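Local coordinates for protein cellobiose 2-epimerase (Caldibacillus thermoamylovorans, PDB 5ZHB) that probably catalyses the reversible epimerization at C2 of the reducing-end sugar of cellobiose and related disaccharides, as an isomerase of the N-acylglucosamine 2-epimerase family, at residues A155-F160 and W164-N169; L143-G148 and K206-N211; A113-V118 and L190-N195; G93-V98 and G102-D107. All coordinates share one frame; numbering follows the deposited sequence.

Contact 1: A155-F160 and W164-N169; sequences AYKEEF and WEEQSN
K157 and E166 meet at about a right angle, the extended lysine passing its methylenes along the carboxylate before its ammonium closes a salt bridge. NZ of K157 lies 2.8 Å from OE1 of E166, on the syn side but tilted from the carboxylate plane, while CD of K157 rests 3.4 Å from OE2 of E166. Lysine suits the place because its long chain reaches from the break in strand 155-160 to the loop that folds back on it before strand 181-182. With an alanine at this point, the E166 carboxylate is likely to lose its positive mate and turn more freely.

N169 stands across E158, amide and carboxylate planes 87° apart. Its OD1 accepts from the backbone N of E158 at 2.9 Å, the donor above the carbonyl plane rather than on a lone pair; the asparagine is poorly ordered, so its side chain is less surely placed. With CG anti to the carbonyl carbon (chi1 -57°), F160 turns its ring toward W164 and E166: CE3 of W164 lies over one face, displaced toward the rim of that ring and 3.9 Å from CG of F160, the planes oblique at 52°. The backbone N of Q167 bonds to O of E159 at 3.0 Å, beside the single bridge between F160 and E166.

E159 spends its carboxylate on R108, and E158 on T182 and T185. At this partly exposed margin solvent would probably weaken the K157-E166 ion pair.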
loop_
_atom_site.group_PDB
_atom_site.type_symbol
_atom_site.label_atom_id
_atom_site.label_comp_id
_atom_site.label_asym_id
_atom_site.label_seq_id
_atom_site.Cartn_x
_atom_site.Cartn_y
_atom_site.Cartn_z
ATOM N N ALA A 155 11.759 0.207 17.082
ATOM C CA ALA A 155 10.490 0.356 16.374
ATOM C C ALA A 155 10.437 1.709 15.684
ATOM O O ALA A 155 10.969 2.700 16.182
ATOM C CB ALA A 155 9.353 0.144 17.336
ATOM N N TYR A 156 9.858 1.729 14.475
ATOM C CA TYR A 156 9.579 2.992 13.820
ATOM C C TYR A 156 8.431 3.676 14.551
ATOM O O TYR A 156 7.560 3.052 15.155
ATOM C CB TYR A 156 9.429 2.729 12.316
ATOM C CG TYR A 156 10.754 2.346 11.688
ATOM C CD1 TYR A 156 11.640 3.319 11.239
ATOM C CD2 TYR A 156 11.158 1.003 11.610
ATOM C CE1 TYR A 156 12.865 2.965 10.708
ATOM C CE2 TYR A 156 12.390 0.653 11.089
ATOM C CZ TYR A 156 13.229 1.632 10.589
ATOM O OH TYR A 156 14.477 1.331 10.119
ATOM N N LYS A 157 8.469 5.005 14.495
ATOM C CA LYS A 157 7.534 5.862 15.174
ATOM C C LYS A 157 6.384 6.214 14.223
ATOM O O LYS A 157 6.302 5.688 13.111
ATOM C CB LYS A 157 8.350 7.062 15.677
ATOM C CG LYS A 157 9.318 6.782 16.826
ATOM C CD LYS A 157 9.932 8.077 17.352
ATOM C CE LYS A 157 10.874 7.870 18.498
ATOM N NZ LYS A 157 11.251 9.162 19.093
ATOM N N GLU A 158 5.455 7.041 14.725
ATOM C CA GLU A 158 4.174 7.288 14.089
ATOM C C GLU A 158 4.091 8.765 13.682
ATOM O O GLU A 158 4.497 9.121 12.577
ATOM C CB GLU A 158 3.035 6.845 15.007
ATOM C CG GLU A 158 2.932 5.327 15.202
ATOM C CD GLU A 158 2.485 4.614 13.933
ATOM O OE1 GLU A 158 1.578 5.163 13.275
ATOM O OE2 GLU A 158 3.008 3.540 13.617
ATOM N N GLU A 159 3.558 9.615 14.572
ATOM C CA GLU A 159 3.052 10.930 14.183
ATOM C C GLU A 159 3.867 12.031 14.874
ATOM O O GLU A 159 4.114 11.960 16.082
ATOM C CB GLU A 159 1.571 11.070 14.528
ATOM C CG GLU A 159 0.966 12.447 14.257
ATOM C CD GLU A 159 -0.492 12.535 14.679
ATOM O OE1 GLU A 159 -1.191 11.559 14.409
ATOM O OE2 GLU A 159 -0.930 13.545 15.273
ATOM N N PHE A 160 4.207 13.061 14.071
ATOM C CA PHE A 160 4.875 14.281 14.523
ATOM C C PHE A 160 4.098 15.500 14.028
ATOM O O PHE A 160 3.341 15.416 13.050
ATOM C CB PHE A 160 6.308 14.317 13.968
ATOM C CG PHE A 160 7.157 13.116 14.351
ATOM C CD1 PHE A 160 6.949 11.874 13.749
ATOM C CD2 PHE A 160 8.142 13.213 15.328
ATOM C CE1 PHE A 160 7.715 10.778 14.113
ATOM C CE2 PHE A 160 8.915 12.114 15.674
ATOM C CZ PHE A 160 8.685 10.889 15.063
ATOM N N TRP A 164 8.505 18.212 13.298
ATOM C CA TRP A 164 9.142 16.945 13.635
ATOM C C TRP A 164 9.268 16.737 15.125
ATOM O O TRP A 164 10.238 16.108 15.552
ATOM C CB TRP A 164 10.521 16.842 12.970
ATOM C CG TRP A 164 10.351 16.591 11.506
ATOM C CD1 TRP A 164 10.556 17.456 10.487
ATOM C CD2 TRP A 164 9.855 15.368 10.922
ATOM N NE1 TRP A 164 10.244 16.853 9.304
ATOM C CE2 TRP A 164 9.809 15.580 9.538
ATOM C CE3 TRP A 164 9.478 14.125 11.434
ATOM C CZ2 TRP A 164 9.402 14.592 8.651
ATOM C CZ3 TRP A 164 9.107 13.129 10.554
ATOM C CH2 TRP A 164 9.089 13.365 9.179
ATOM N N GLU A 165 8.256 17.199 15.871
ATOM C CA GLU A 165 8.153 17.010 17.305
ATOM C C GLU A 165 7.059 15.981 17.575
ATOM O O GLU A 165 5.890 16.169 17.216
ATOM C CB GLU A 165 7.865 18.347 18.004
ATOM C CG GLU A 165 8.809 19.449 17.544
ATOM C CD GLU A 165 8.419 20.894 17.870
ATOM O OE1 GLU A 165 7.318 21.165 18.420
ATOM O OE2 GLU A 165 9.223 21.768 17.460
ATOM N N GLU A 166 7.475 14.878 18.195
ATOM C CA GLU A 166 6.619 13.721 18.411
ATOM C C GLU A 166 5.328 14.119 19.119
ATOM O O GLU A 166 5.377 14.701 20.202
ATOM C CB GLU A 166 7.430 12.701 19.217
ATOM C CG GLU A 166 6.804 11.313 19.187
ATOM C CD GLU A 166 7.752 10.174 19.483
ATOM O OE1 GLU A 166 8.913 10.434 19.875
ATOM O OE2 GLU A 166 7.329 9.017 19.249
ATOM N N GLN A 167 4.199 13.751 18.481
ATOM C CA GLN A 167 2.850 14.039 18.945
ATOM C C GLN A 167 2.258 12.770 19.547
ATOM O O GLN A 167 2.966 11.778 19.716
ATOM C CB GLN A 167 1.939 14.499 17.799
ATOM C CG GLN A 167 2.183 15.928 17.327
ATOM C CD GLN A 167 1.052 16.497 16.500
ATOM O OE1 GLN A 167 0.403 17.466 16.904
ATOM N NE2 GLN A 167 0.802 15.918 15.334
ATOM N N SER A 168 0.972 12.839 19.925
ATOM C CA SER A 168 0.132 11.657 20.082
ATOM C C SER A 168 0.410 10.637 18.972
ATOM O O SER A 168 -0.262 10.663 17.941
ATOM C CB SER A 168 -1.325 12.048 20.067
ATOM O OG SER A 168 -1.725 12.416 18.754
ATOM N N ASN A 169 1.398 9.749 19.216
ATOM C CA ASN A 169 2.019 8.859 18.228
ATOM C C ASN A 169 1.256 7.527 18.318
ATOM O O ASN A 169 1.604 6.648 19.104
ATOM C CB ASN A 169 3.549 8.958 18.404
ATOM C CG ASN A 169 4.425 7.747 18.086
ATOM O OD1 ASN A 169 5.514 7.922 17.511
ATOM N ND2 ASN A 169 4.077 6.546 18.558
#

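Contact 2: L143-G148 and K206-N211; sequences LIETVG and KGRIAN
E145 and R208 carry this surface contact through charge: the two side chains run antiparallel past one another, each reaching out from its own helix. Both are long and flexible enough to span the 8.9 Å between CA of E145 and CA of R208. The salt bridge is long, 3.6 Å from OE1 of E145 to NE of R208, with OE1 at the edge of the guanidinium and near its plane. The carboxylate and guanidinium planes are 69° apart, so the two groups do not form the flat, two-pronged pairing of which these residue types are capable. OE1 is modelled too close to the arginine chain, and its exact position is doubtful. Both side chains bend to meet: E145 turns at chi2 (-54°), which brings its carboxylate round toward R208, and the arginine turns at both chi2 and chi3.

In the fold, the pair links the C-terminal end of helix 131-145 to helix 203-220, two helices of the alpha-helical barrel expected for this epimerase family.

Hydrogen bonds to residues outside tie the pair down. OE2 of E145 is bonded to the hydroxyls of Y193 and Y156, and NH1 of R208 to the same Y156 hydroxyl; R208 also makes a cation-pi contact with F149.

Backbone bonding shapes the helix end. O of L143 accepts from N of T146 at 3.2 Å and from N of G148 at 3.0 Å, as the chain leaves the helix for strand 149-150.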
loop_
_atom_site.group_PDB
_atom_site.type_symbol
_atom_site.label_atom_id
_atom_site.label_comp_id
_atom_site.label_asym_id
_atom_site.label_seq_id
_atom_site.Cartn_x
_atom_site.Cartn_y
_atom_site.Cartn_z
ATOM N N LEU A 143 15.262 10.870 7.387
ATOM C CA LEU A 143 14.307 11.277 8.395
ATOM C C LEU A 143 13.776 10.063 9.146
ATOM O O LEU A 143 13.679 10.090 10.358
ATOM C CB LEU A 143 13.183 12.083 7.736
ATOM C CG LEU A 143 13.575 13.496 7.296
ATOM C CD1 LEU A 143 12.525 14.143 6.427
ATOM C CD2 LEU A 143 13.837 14.339 8.538
ATOM N N ILE A 144 13.394 9.017 8.402
ATOM C CA ILE A 144 12.728 7.872 8.995
ATOM C C ILE A 144 13.717 7.177 9.925
ATOM O O ILE A 144 13.325 6.688 10.969
ATOM C CB ILE A 144 12.175 6.904 7.921
ATOM C CG1 ILE A 144 11.090 7.577 7.015
ATOM C CG2 ILE A 144 11.624 5.643 8.586
ATOM C CD1 ILE A 144 10.911 6.911 5.656
ATOM N N GLU A 145 14.983 7.130 9.506
ATOM C CA GLU A 145 16.019 6.415 10.247
ATOM C C GLU A 145 16.459 7.173 11.496
ATOM O O GLU A 145 17.003 6.558 12.413
ATOM C CB GLU A 145 17.237 6.150 9.356
ATOM C CG GLU A 145 17.035 5.025 8.342
ATOM C CD GLU A 145 16.595 3.732 8.995
ATOM O OE1 GLU A 145 17.434 3.230 9.759
ATOM O OE2 GLU A 145 15.452 3.233 8.817
ATOM N N THR A 146 16.238 8.491 11.541
ATOM C CA THR A 146 16.696 9.300 12.666
ATOM C C THR A 146 15.503 9.692 13.531
ATOM O O THR A 146 15.192 9.029 14.530
ATOM C CB THR A 146 17.481 10.501 12.143
ATOM O OG1 THR A 146 16.684 11.286 11.253
ATOM C CG2 THR A 146 18.760 10.038 11.463
ATOM N N VAL A 147 14.782 10.745 13.116
ATOM C CA VAL A 147 13.686 11.236 13.921
ATOM C C VAL A 147 12.526 10.228 13.945
ATOM O O VAL A 147 11.803 10.170 14.932
ATOM C CB VAL A 147 13.292 12.660 13.462
ATOM C CG1 VAL A 147 12.710 12.689 12.059
ATOM C CG2 VAL A 147 12.342 13.325 14.443
ATOM N N GLY A 148 12.362 9.377 12.909
ATOM C CA GLY A 148 11.221 8.453 12.847
ATOM C C GLY A 148 11.485 7.052 13.422
ATOM O O GLY A 148 10.653 6.169 13.256
ATOM N N LYS A 206 20.389 -2.472 3.541
ATOM C CA LYS A 206 20.210 -3.917 3.591
ATOM C C LYS A 206 19.974 -4.383 5.025
ATOM O O LYS A 206 19.073 -5.186 5.295
ATOM C CB LYS A 206 21.410 -4.657 2.986
ATOM C CG LYS A 206 21.122 -6.101 2.607
ATOM C CD LYS A 206 22.362 -6.849 2.136
ATOM C CE LYS A 206 22.097 -8.282 1.862
ATOM N NZ LYS A 206 23.229 -8.866 1.139
ATOM N N GLY A 207 20.777 -3.862 5.963
ATOM C CA GLY A 207 20.641 -4.257 7.344
ATOM C C GLY A 207 19.355 -3.740 7.971
ATOM O O GLY A 207 18.838 -4.365 8.895
ATOM N N ARG A 208 18.878 -2.569 7.512
ATOM C CA ARG A 208 17.607 -2.046 7.995
ATOM C C ARG A 208 16.465 -2.950 7.507
ATOM O O ARG A 208 15.533 -3.225 8.269
ATOM C CB ARG A 208 17.453 -0.560 7.621
ATOM C CG ARG A 208 18.593 0.312 8.169
ATOM C CD ARG A 208 18.268 0.857 9.556
ATOM N NE ARG A 208 18.340 -0.188 10.558
ATOM C CZ ARG A 208 17.829 -0.230 11.756
ATOM N NH1 ARG A 208 16.829 0.536 12.153
ATOM N NH2 ARG A 208 18.308 -1.151 12.561
ATOM N N ILE A 209 16.561 -3.458 6.285
ATOM C CA ILE A 209 15.563 -4.416 5.801
ATOM C C ILE A 209 15.569 -5.695 6.651
ATOM O O ILE A 209 14.516 -6.194 7.094
ATOM C CB ILE A 209 15.778 -4.663 4.304
ATOM C CG1 ILE A 209 15.516 -3.364 3.518
ATOM C CG2 ILE A 209 14.888 -5.806 3.792
ATOM C CD1 ILE A 209 16.057 -3.351 2.105
ATOM N N ALA A 210 16.776 -6.208 6.962
ATOM C CA ALA A 210 16.871 -7.459 7.706
ATOM C C ALA A 210 16.265 -7.274 9.082
ATOM O O ALA A 210 15.558 -8.152 9.583
ATOM C CB ALA A 210 18.316 -7.959 7.784
ATOM N N ASN A 211 16.496 -6.092 9.669
ATOM C CA ASN A 211 15.885 -5.751 10.936
ATOM C C ASN A 211 14.351 -5.775 10.858
ATOM O O ASN A 211 13.707 -6.378 11.718
ATOM C CB ASN A 211 16.482 -4.458 11.486
ATOM C CG ASN A 211 15.910 -4.090 12.830
ATOM O OD1 ASN A 211 15.995 -4.858 13.791
ATOM N ND2 ASN A 211 15.288 -2.922 12.923
#

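Contact 3: A113-V118 and L190-N195; sequences AQAFGV and LEAYTN
The F116 ring and the E191 carboxylate are the flat groups that meet here, their planes 71° apart. OE1 of E191 approaches the ring obliquely, 3.4 Å from CZ of F116 and 3.7 Å from CE1 of F116. The extended glutamate, its CG anti to the backbone N (chi1 170°), reaches out from its helix to bring that oxygen there. The carboxylate is well supplied with partners elsewhere: OE1 is hydrogen-bonded to H188, while OE2 takes a salt bridge from R379 and a hydrogen bond with the Y375 hydroxyl. Together these partners fix the rotation of the buried carboxylate.

Helix 111-128 and helix 183-199 run side by side in nearly the same direction, their short segments crossing at 25° with axes 8.0 Å apart. Such near-parallel neighbours fit the inner helices of an alpha/alpha barrel, the fold expected for this family.

Small residues make that spacing possible. CB of A192 sits 3.1 Å from O of A115, a close approach that suits a side chain no larger than the A192 methyl. The methyls of A115 and A192 meet CB to CB at 4.2 Å. V118 lies against the same methyl, its CG1 4.0 Å from CB of A192, the branched valine adding a compact apolar surface. Within helix 183-199, the T194 hydroxyl donates to O of L190 at 2.8 Å, and the backbone N of T194 reaches that oxygen from the opposite face.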
loop_
_atom_site.group_PDB
_atom_site.type_symbol
_atom_site.label_atom_id
_atom_site.label_comp_id
_atom_site.label_asym_id
_atom_site.label_seq_id
_atom_site.Cartn_x
_atom_site.Cartn_y
_atom_site.Cartn_z
ATOM N N ALA A 113 3.602 8.287 5.864
ATOM C CA ALA A 113 3.624 9.096 4.662
ATOM C C ALA A 113 5.044 9.192 4.095
ATOM O O ALA A 113 5.204 9.154 2.876
ATOM C CB ALA A 113 2.973 10.443 4.955
ATOM N N GLN A 114 6.064 9.316 4.953
ATOM C CA GLN A 114 7.440 9.442 4.492
ATOM C C GLN A 114 7.850 8.158 3.766
ATOM O O GLN A 114 8.501 8.210 2.730
ATOM C CB GLN A 114 8.433 9.791 5.602
ATOM C CG GLN A 114 7.997 10.913 6.540
ATOM C CD GLN A 114 7.391 12.120 5.849
ATOM O OE1 GLN A 114 7.963 12.677 4.909
ATOM N NE2 GLN A 114 6.223 12.533 6.297
ATOM N N ALA A 115 7.423 7.014 4.300
ATOM C CA ALA A 115 7.667 5.720 3.651
ATOM C C ALA A 115 7.094 5.678 2.234
ATOM O O ALA A 115 7.804 5.331 1.275
ATOM C CB ALA A 115 7.121 4.586 4.510
ATOM N N PHE A 116 5.808 6.021 2.100
ATOM C CA PHE A 116 5.178 6.086 0.791
ATOM C C PHE A 116 5.954 7.015 -0.152
ATOM O O PHE A 116 6.028 6.727 -1.326
ATOM C CB PHE A 116 3.678 6.398 0.895
ATOM C CG PHE A 116 2.902 5.082 0.811
ATOM C CD1 PHE A 116 2.832 4.393 -0.383
ATOM C CD2 PHE A 116 2.351 4.495 1.940
ATOM C CE1 PHE A 116 2.223 3.144 -0.469
ATOM C CE2 PHE A 116 1.739 3.239 1.861
ATOM C CZ PHE A 116 1.675 2.572 0.663
ATOM N N GLY A 117 6.542 8.099 0.353
ATOM C CA GLY A 117 7.373 8.984 -0.464
ATOM C C GLY A 117 8.585 8.269 -1.044
ATOM O O GLY A 117 8.828 8.312 -2.258
ATOM N N VAL A 118 9.280 7.529 -0.178
ATOM C CA VAL A 118 10.429 6.744 -0.615
ATOM C C VAL A 118 10.028 5.740 -1.679
ATOM O O VAL A 118 10.682 5.630 -2.729
ATOM C CB VAL A 118 11.075 6.049 0.589
ATOM C CG1 VAL A 118 12.086 4.989 0.169
ATOM C CG2 VAL A 118 11.667 7.080 1.528
ATOM N N LEU A 190 9.005 -1.260 5.287
ATOM C CA LEU A 190 9.661 -2.381 4.606
ATOM C C LEU A 190 9.435 -2.332 3.093
ATOM O O LEU A 190 10.362 -2.497 2.304
ATOM C CB LEU A 190 9.155 -3.676 5.237
ATOM C CG LEU A 190 9.676 -4.976 4.618
ATOM C CD1 LEU A 190 11.188 -5.109 4.707
ATOM C CD2 LEU A 190 9.031 -6.099 5.363
ATOM N N GLU A 191 8.198 -2.070 2.676
ATOM C CA GLU A 191 7.846 -1.981 1.266
ATOM C C GLU A 191 8.712 -0.914 0.590
ATOM O O GLU A 191 9.262 -1.136 -0.469
ATOM C CB GLU A 191 6.356 -1.643 1.209
ATOM C CG GLU A 191 5.804 -1.265 -0.159
ATOM C CD GLU A 191 4.368 -0.779 -0.029
ATOM O OE1 GLU A 191 4.140 0.166 0.755
ATOM O OE2 GLU A 191 3.483 -1.373 -0.645
ATOM N N ALA A 192 8.763 0.277 1.193
ATOM C CA ALA A 192 9.509 1.394 0.637
ATOM C C ALA A 192 11.004 1.073 0.532
ATOM O O ALA A 192 11.658 1.312 -0.489
ATOM C CB ALA A 192 9.268 2.566 1.549
ATOM N N TYR A 193 11.542 0.527 1.608
ATOM C CA TYR A 193 12.968 0.246 1.677
ATOM C C TYR A 193 13.365 -0.848 0.697
ATOM O O TYR A 193 14.469 -0.789 0.171
ATOM C CB TYR A 193 13.379 -0.182 3.084
ATOM C CG TYR A 193 13.510 0.945 4.101
ATOM C CD1 TYR A 193 13.062 2.236 3.830
ATOM C CD2 TYR A 193 14.093 0.701 5.338
ATOM C CE1 TYR A 193 13.207 3.247 4.757
ATOM C CE2 TYR A 193 14.250 1.709 6.273
ATOM C CZ TYR A 193 13.823 2.993 5.974
ATOM O OH TYR A 193 13.950 3.976 6.928
ATOM N N THR A 194 12.492 -1.848 0.481
ATOM C CA THR A 194 12.713 -2.826 -0.583
ATOM C C THR A 194 12.963 -2.133 -1.922
ATOM O O THR A 194 13.908 -2.483 -2.648
ATOM C CB THR A 194 11.531 -3.781 -0.690
ATOM O OG1 THR A 194 11.491 -4.393 0.591
ATOM C CG2 THR A 194 11.716 -4.859 -1.744
ATOM N N ASN A 195 12.132 -1.135 -2.241
ATOM C CA ASN A 195 12.210 -0.443 -3.523
ATOM C C ASN A 195 13.460 0.436 -3.593
ATOM O O ASN A 195 14.064 0.590 -4.679
ATOM C CB ASN A 195 10.902 0.296 -3.815
ATOM C CG ASN A 195 10.493 0.220 -5.262
ATOM O OD1 ASN A 195 10.548 -0.855 -5.883
ATOM N ND2 ASN A 195 10.081 1.349 -5.834
#

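Contact 4: G93-V98 and G102-D107; sequences GLYWMV and GNPSDD
M97 and D106 form an antiparallel hydrogen-bonded pair between two classic beta bulges: W96 and M97 both face D106, N of M97 bonding to O of D106 at 3.0 Å and N of W96 only weakly, while S105 and D106 both face M97, whose O takes the N-H groups of both.

CB of P104 stands over the centre of one face of the Y95 ring in a CH-pi contact, 3.8 Å from the centroid and 13° off the normal. The rigid proline ring offers C-H groups to the aromatic face. Elsewhere on the ring, CB of D107 comes 3.7 Å from CE1 of Y95. Were Y95 an alanine, P104 would probably lose its aromatic platform and a gap would open beneath it. D106, its CG anti to the backbone N (chi1 -174°), brings its carboxylate alongside W96, OD2 of D106 lying 3.5 Å from CD1 of W96; that oxygen is salt-bridged to R108.

The hairpin packs against three helices: V98 touches F81 of helix 69-86, W96 packs on I50 of helix 49-66 and on Y112 and A113 of helix 111-128, and strand 97-98 pairs with strand 47-48.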
loop_
_atom_site.group_PDB
_atom_site.type_symbol
_atom_site.label_atom_id
_atom_site.label_comp_id
_atom_site.label_asym_id
_atom_site.label_seq_id
_atom_site.Cartn_x
_atom_site.Cartn_y
_atom_site.Cartn_z
ATOM N N GLY A 93 10.192 16.784 4.601
ATOM C CA GLY A 93 9.274 15.653 4.647
ATOM C C GLY A 93 7.923 16.031 4.048
ATOM O O GLY A 93 7.695 17.190 3.709
ATOM N N LEU A 94 7.041 15.028 3.907
ATOM C CA LEU A 94 5.789 15.179 3.181
ATOM C C LEU A 94 4.689 15.536 4.155
ATOM O O LEU A 94 4.563 14.897 5.185
ATOM C CB LEU A 94 5.413 13.895 2.444
ATOM C CG LEU A 94 6.470 13.279 1.526
ATOM C CD1 LEU A 94 5.891 12.035 0.857
ATOM C CD2 LEU A 94 6.947 14.272 0.484
ATOM N N TYR A 95 3.928 16.587 3.818
ATOM C CA TYR A 95 2.683 16.912 4.489
ATOM C C TYR A 95 1.690 15.755 4.402
ATOM O O TYR A 95 1.656 15.041 3.404
ATOM C CB TYR A 95 2.123 18.155 3.780
ATOM C CG TYR A 95 2.886 19.438 4.057
ATOM C CD1 TYR A 95 3.272 19.796 5.349
ATOM C CD2 TYR A 95 3.202 20.311 3.020
ATOM C CE1 TYR A 95 3.940 20.993 5.601
ATOM C CE2 TYR A 95 3.863 21.505 3.256
ATOM C CZ TYR A 95 4.200 21.864 4.548
ATOM O OH TYR A 95 4.899 23.016 4.756
ATOM N N TRP A 96 0.803 15.668 5.395
ATOM C CA TRP A 96 -0.286 14.707 5.382
ATOM C C TRP A 96 -1.377 15.062 4.369
ATOM O O TRP A 96 -1.901 14.181 3.663
ATOM C CB TRP A 96 -0.871 14.620 6.787
ATOM C CG TRP A 96 -1.841 13.494 7.014
ATOM C CD1 TRP A 96 -3.181 13.586 7.253
ATOM C CD2 TRP A 96 -1.507 12.087 7.110
ATOM N NE1 TRP A 96 -3.700 12.337 7.482
ATOM C CE2 TRP A 96 -2.699 11.402 7.402
ATOM C CE3 TRP A 96 -0.329 11.351 6.956
ATOM C CZ2 TRP A 96 -2.742 10.019 7.564
ATOM C CZ3 TRP A 96 -0.379 9.981 7.086
ATOM C CH2 TRP A 96 -1.566 9.326 7.410
ATOM N N MET A 97 -1.738 16.350 4.318
ATOM C CA MET A 97 -2.697 16.847 3.343
ATOM C C MET A 97 -2.275 18.238 2.872
ATOM O O MET A 97 -1.664 19.007 3.620
ATOM C CB MET A 97 -4.113 16.997 3.921
ATOM C CG MET A 97 -4.841 15.707 4.306
ATOM S SD MET A 97 -5.537 14.752 2.934
ATOM C CE MET A 97 -6.499 15.984 2.047
ATOM N N VAL A 98 -2.639 18.545 1.625
ATOM C CA VAL A 98 -2.639 19.902 1.103
ATOM C C VAL A 98 -4.019 20.201 0.525
ATOM O O VAL A 98 -4.803 19.301 0.276
ATOM C CB VAL A 98 -1.506 20.135 0.083
ATOM C CG1 VAL A 98 -0.127 19.989 0.724
ATOM C CG2 VAL A 98 -1.637 19.233 -1.140
ATOM N N GLY A 102 -2.429 23.218 -3.244
ATOM C CA GLY A 102 -1.138 22.742 -2.796
ATOM C C GLY A 102 -0.653 23.472 -1.549
ATOM O O GLY A 102 0.456 23.234 -1.094
ATOM N N ASN A 103 -1.504 24.312 -0.958
ATOM C CA ASN A 103 -1.165 24.880 0.331
ATOM C C ASN A 103 -1.365 23.830 1.420
ATOM O O ASN A 103 -2.375 23.128 1.402
ATOM C CB ASN A 103 -2.023 26.070 0.737
ATOM C CG ASN A 103 -2.060 27.134 -0.324
ATOM O OD1 ASN A 103 -1.022 27.688 -0.654
ATOM N ND2 ASN A 103 -3.231 27.436 -0.861
ATOM N N PRO A 104 -0.462 23.766 2.433
ATOM C CA PRO A 104 -0.582 22.776 3.505
ATOM C C PRO A 104 -1.917 22.939 4.213
ATOM O O PRO A 104 -2.252 24.049 4.618
ATOM C CB PRO A 104 0.599 23.059 4.457
ATOM C CG PRO A 104 1.466 24.042 3.722
ATOM C CD PRO A 104 0.657 24.687 2.623
ATOM N N SER A 105 -2.664 21.839 4.395
ATOM C CA SER A 105 -3.921 21.858 5.126
ATOM C C SER A 105 -3.848 20.982 6.372
ATOM O O SER A 105 -4.541 21.245 7.341
ATOM C CB SER A 105 -5.069 21.440 4.223
ATOM O OG SER A 105 -4.857 20.132 3.696
ATOM N N ASP A 106 -3.117 19.850 6.303
ATOM C CA ASP A 106 -2.790 19.053 7.473
ATOM C C ASP A 106 -1.285 18.796 7.413
ATOM O O ASP A 106 -0.793 17.996 6.616
ATOM C CB ASP A 106 -3.635 17.795 7.631
ATOM C CG ASP A 106 -3.428 17.011 8.929
ATOM O OD1 ASP A 106 -2.383 17.190 9.625
ATOM O OD2 ASP A 106 -4.308 16.226 9.265
ATOM N N ASP A 107 -0.556 19.603 8.182
ATOM C CA ASP A 107 0.879 19.711 8.032
ATOM C C ASP A 107 1.629 18.758 8.968
ATOM O O ASP A 107 2.851 18.882 9.110
ATOM C CB ASP A 107 1.324 21.150 8.239
ATOM C CG ASP A 107 1.094 21.720 9.630
ATOM O OD1 ASP A 107 0.628 20.993 10.520
ATOM O OD2 ASP A 107 1.374 22.911 9.799
#

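In the fold
Contacts 2 and 3 lie closest, about 11 Å between centres, and join at E145, whose OE2 is 2.5 Å from OH of Y193. The helices of the two contacts follow one another in the chain: 111-128 with 131-145, and 183-199 with 203-220. Contact 1 adjoins contact 2, centres about 15 Å apart, N of K157 lying 2.8 Å from O of G148. Contact 4 meets contact 3 where OE1 of Q114 is 2.7 Å from N of L94, and shares a sheet with contact 1 through strands 106-110 and 155-160. Contact 3 lies deepest, its centre about 10 Å from that of the chain, and each of the others touches it.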